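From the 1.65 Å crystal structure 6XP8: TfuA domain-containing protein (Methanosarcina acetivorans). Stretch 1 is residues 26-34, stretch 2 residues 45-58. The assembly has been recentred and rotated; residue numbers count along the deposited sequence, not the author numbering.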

# COMPACT_ATOMS: atom_id res chain seq x y z
N PRO A 26 7.59 8.94 9.04
CA PRO A 26 7.29 9.02 7.60
C PRO A 26 7.61 7.71 6.86
O PRO A 26 8.27 6.82 7.44
CB PRO A 26 8.22 10.15 7.12
CG PRO A 26 8.48 10.96 8.33
CD PRO A 26 8.56 9.97 9.44
N PRO A 27 7.15 7.56 5.59
CA PRO A 27 7.51 6.37 4.80
C PRO A 27 9.01 6.04 4.92
O PRO A 27 9.85 6.95 4.85
CB PRO A 27 7.16 6.78 3.37
CG PRO A 27 6.00 7.70 3.55
CD PRO A 27 6.24 8.44 4.83
N VAL A 28 9.32 4.76 5.13
CA VAL A 28 10.68 4.33 5.46
C VAL A 28 11.66 4.53 4.30
O VAL A 28 11.30 4.34 3.13
CB VAL A 28 10.70 2.88 6.03
CG1 VAL A 28 10.36 1.83 4.97
CG2 VAL A 28 12.03 2.57 6.73
N ARG A 29 12.88 4.95 4.65
CA ARG A 29 13.99 5.08 3.71
C ARG A 29 15.18 4.28 4.19
O ARG A 29 15.22 3.85 5.35
CB ARG A 29 14.41 6.55 3.54
CG ARG A 29 13.29 7.49 3.11
CD ARG A 29 13.84 8.81 2.58
NE ARG A 29 14.49 9.62 3.61
CZ ARG A 29 13.87 10.47 4.43
NH1 ARG A 29 12.56 10.64 4.37
NH2 ARG A 29 14.58 11.16 5.31
N ARG A 30 16.16 4.10 3.31
CA ARG A 30 17.40 3.36 3.60
C ARG A 30 18.11 3.87 4.86
O ARG A 30 18.26 5.08 5.07
CB ARG A 30 18.32 3.38 2.36
CG ARG A 30 19.55 2.48 2.46
CD ARG A 30 20.41 2.57 1.20
NE ARG A 30 20.33 1.35 0.40
CZ ARG A 30 19.41 1.10 -0.53
NH1 ARG A 30 18.47 1.99 -0.81
NH2 ARG A 30 19.45 -0.04 -1.20
N PHE A 31 18.51 2.92 5.69
CA PHE A 31 19.20 3.13 6.97
C PHE A 31 18.48 3.99 8.01
O PHE A 31 19.09 4.76 8.75
CB PHE A 31 20.68 3.51 6.76
CG PHE A 31 21.50 2.37 6.23
CD1 PHE A 31 21.57 1.15 6.93
CD2 PHE A 31 22.20 2.49 5.02
CE1 PHE A 31 22.32 0.09 6.44
CE2 PHE A 31 22.96 1.43 4.54
CZ PHE A 31 23.01 0.23 5.24
N GLN A 32 17.16 3.83 8.06
CA GLN A 32 16.34 4.42 9.11
C GLN A 32 15.99 3.43 10.22
O GLN A 32 15.82 3.84 11.37
CB GLN A 32 15.07 5.05 8.53
CG GLN A 32 15.34 6.29 7.70
CD GLN A 32 14.08 7.01 7.28
OE1 GLN A 32 13.04 6.39 7.04
NE2 GLN A 32 14.17 8.32 7.17
N LEU A 33 15.90 2.14 9.87
CA LEU A 33 15.50 1.10 10.84
C LEU A 33 16.47 0.93 12.00
O LEU A 33 16.03 0.80 13.15
CB LEU A 33 15.31 -0.26 10.16
CG LEU A 33 14.20 -0.54 9.14
CD1 LEU A 33 14.08 -2.04 8.94
CD2 LEU A 33 12.85 0.03 9.54
N GLU A 34 17.77 0.96 11.71
CA GLU A 34 18.80 0.68 12.73
C GLU A 34 18.80 1.67 13.89
O GLU A 34 19.13 1.29 15.01
CB GLU A 34 20.20 0.53 12.11
CG GLU A 34 21.22 -0.20 12.98
CD GLU A 34 20.86 -1.65 13.30
OE1 GLU A 34 21.24 -2.12 14.40
OE2 GLU A 34 20.22 -2.33 12.47
N GLY A 45 6.72 -1.79 12.44
CA GLY A 45 5.73 -1.96 11.39
C GLY A 45 6.16 -1.18 10.16
O GLY A 45 6.33 0.04 10.22
N ILE A 46 6.36 -1.89 9.05
CA ILE A 46 6.64 -1.24 7.77
C ILE A 46 5.36 -1.29 6.96
O ILE A 46 4.89 -2.37 6.59
CB ILE A 46 7.81 -1.90 6.99
CG1 ILE A 46 9.11 -1.92 7.83
CG2 ILE A 46 8.02 -1.18 5.67
CD1 ILE A 46 10.22 -2.76 7.25
N ILE A 47 4.77 -0.11 6.72
CA ILE A 47 3.62 0.01 5.82
C ILE A 47 4.13 0.65 4.52
O ILE A 47 4.25 -0.03 3.49
CB ILE A 47 2.43 0.79 6.45
CG1 ILE A 47 1.95 0.06 7.73
CG2 ILE A 47 1.29 0.95 5.44
CD1 ILE A 47 0.89 0.78 8.55
N ASP A 48 4.48 1.93 4.60
CA ASP A 48 4.91 2.71 3.45
C ASP A 48 6.42 2.93 3.45
O ASP A 48 7.05 2.98 4.51
CB ASP A 48 4.17 4.05 3.41
CG ASP A 48 2.66 3.87 3.35
OD1 ASP A 48 2.20 3.07 2.52
OD2 ASP A 48 1.95 4.54 4.14
N GLY A 49 6.97 3.03 2.25
CA GLY A 49 8.39 3.29 2.06
C GLY A 49 8.67 3.80 0.66
O GLY A 49 7.89 3.55 -0.28
N ILE A 50 9.77 4.53 0.53
CA ILE A 50 10.22 5.03 -0.77
C ILE A 50 10.67 3.84 -1.63
O ILE A 50 11.35 2.94 -1.13
CB ILE A 50 11.32 6.12 -0.61
CG1 ILE A 50 10.68 7.47 -0.27
CG2 ILE A 50 12.12 6.31 -1.89
CD1 ILE A 50 10.24 7.64 1.17
N PHE A 51 10.27 3.83 -2.90
CA PHE A 51 10.56 2.72 -3.82
C PHE A 51 11.83 2.87 -4.65
O PHE A 51 12.38 1.87 -5.12
CB PHE A 51 9.36 2.41 -4.72
CG PHE A 51 8.17 1.87 -3.98
CD1 PHE A 51 8.23 0.60 -3.37
CD2 PHE A 51 7.00 2.62 -3.87
CE1 PHE A 51 7.13 0.10 -2.67
CE2 PHE A 51 5.89 2.12 -3.17
CZ PHE A 51 5.97 0.86 -2.57
N PHE A 52 12.30 4.11 -4.81
CA PHE A 52 13.52 4.39 -5.58
C PHE A 52 14.73 3.67 -4.98
O PHE A 52 14.93 3.69 -3.77
CB PHE A 52 13.76 5.90 -5.68
CG PHE A 52 12.59 6.67 -6.22
CD1 PHE A 52 12.00 6.33 -7.45
CD2 PHE A 52 12.06 7.74 -5.50
CE1 PHE A 52 10.91 7.04 -7.94
CE2 PHE A 52 10.97 8.45 -5.99
CZ PHE A 52 10.40 8.10 -7.21
N ASP A 53 15.49 3.02 -5.86
CA ASP A 53 16.65 2.18 -5.50
C ASP A 53 17.61 2.77 -4.47
O ASP A 53 17.97 2.08 -3.51
CB ASP A 53 17.46 1.83 -6.76
CG ASP A 53 17.31 0.39 -7.16
OD1 ASP A 53 16.26 0.03 -7.74
OD2 ASP A 53 18.26 -0.38 -6.92
N ARG A 54 18.00 4.03 -4.67
CA ARG A 54 18.98 4.69 -3.80
C ARG A 54 18.50 4.80 -2.36
O ARG A 54 19.31 4.71 -1.42
CB ARG A 54 19.35 6.08 -4.35
CG ARG A 54 20.43 6.84 -3.57
CD ARG A 54 21.80 6.19 -3.74
NE ARG A 54 22.82 6.72 -2.84
CZ ARG A 54 23.05 6.29 -1.59
NH1 ARG A 54 22.32 5.32 -1.05
NH2 ARG A 54 24.03 6.85 -0.87
N ALA A 55 17.19 4.93 -2.19
CA ALA A 55 16.59 5.27 -0.91
C ALA A 55 15.69 4.18 -0.31
O ALA A 55 15.20 4.35 0.80
CB ALA A 55 15.82 6.59 -1.04
N ALA A 56 15.48 3.07 -1.02
CA ALA A 56 14.58 2.02 -0.54
C ALA A 56 15.17 1.24 0.63
O ALA A 56 16.38 1.00 0.67
CB ALA A 56 14.20 1.07 -1.67
N VAL A 57 14.30 0.86 1.58
CA VAL A 57 14.71 0.02 2.72
C VAL A 57 15.28 -1.31 2.20
O VAL A 57 14.67 -1.95 1.35
CB VAL A 57 13.55 -0.17 3.75
CG1 VAL A 57 12.35 -0.90 3.16
CG2 VAL A 57 14.06 -0.86 5.01
N GLY A 58 16.46 -1.69 2.70
CA GLY A 58 17.16 -2.86 2.18
C GLY A 58 16.88 -4.12 2.98
O GLY A 58 16.53 -4.04 4.16
O HOH W 1 11.62 2.10 1.41
O HOH W 2 17.51 -0.55 -3.18

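Three backbone hydrogen bonds fasten the two stretches. Val28 N donates to Asp48 O at 3.0 Å with an N-H...O angle of 165°, and Ile50 N returns a bond to Val28 O, also 3.0 Å, at 156°. This pair, straddling Gly49, makes a single beta bridge in which the CA atoms of Val28 and Gly49 lie 4.2 Å apart. Farther along, Arg30 N donates to Ala55 O at 2.7 Å and 145°.

The Arg30 side chain then reaches back to stretch 2. With chi1 and chi2 both t, it extends until NH1 lies 2.7 Å from Asp53 O, a weak hydrogen bond because the angle is only 127°. Ala56 O is equally near NH1, at 2.7 Å, but sits over one face of the guanidinium, where the angle is too poor for bonding. The long chain thus carries its charge into a cluster of backbone carbonyls, and water 2 extends the link, accepting from Arg30 NH2 (2.8 Å) and donating to Asp53 O (2.7 Å).

Water 1 joins the bridge to the later part of stretch 2: it donates to Val28 O (2.8 Å) and Ile50 O (2.7 Å) and accepts from Val57 N (3.0 Å).

Apolar packing completes the contact, which buries 685 Å² summed over both sides. Val28, chi1 p, places CG1 3.9 Å from Ile46 CG2 and 3.8 Å from Val57 CG1, so its compact branched side chain touches two buried aliphatic neighbours. Leu33 CD1 approaches the same two residues more loosely, 4.1 Å from Val57 CG2 and 4.3 Å from Ile46 CD1. Pro27 CB meets Ile50 CD1 at 3.9 Å. Glycine suits position 49 sterically: a CB built with ideal geometry on Gly49, which has none of its own, would fall 2.9 Å from Val28 CG1, a clash.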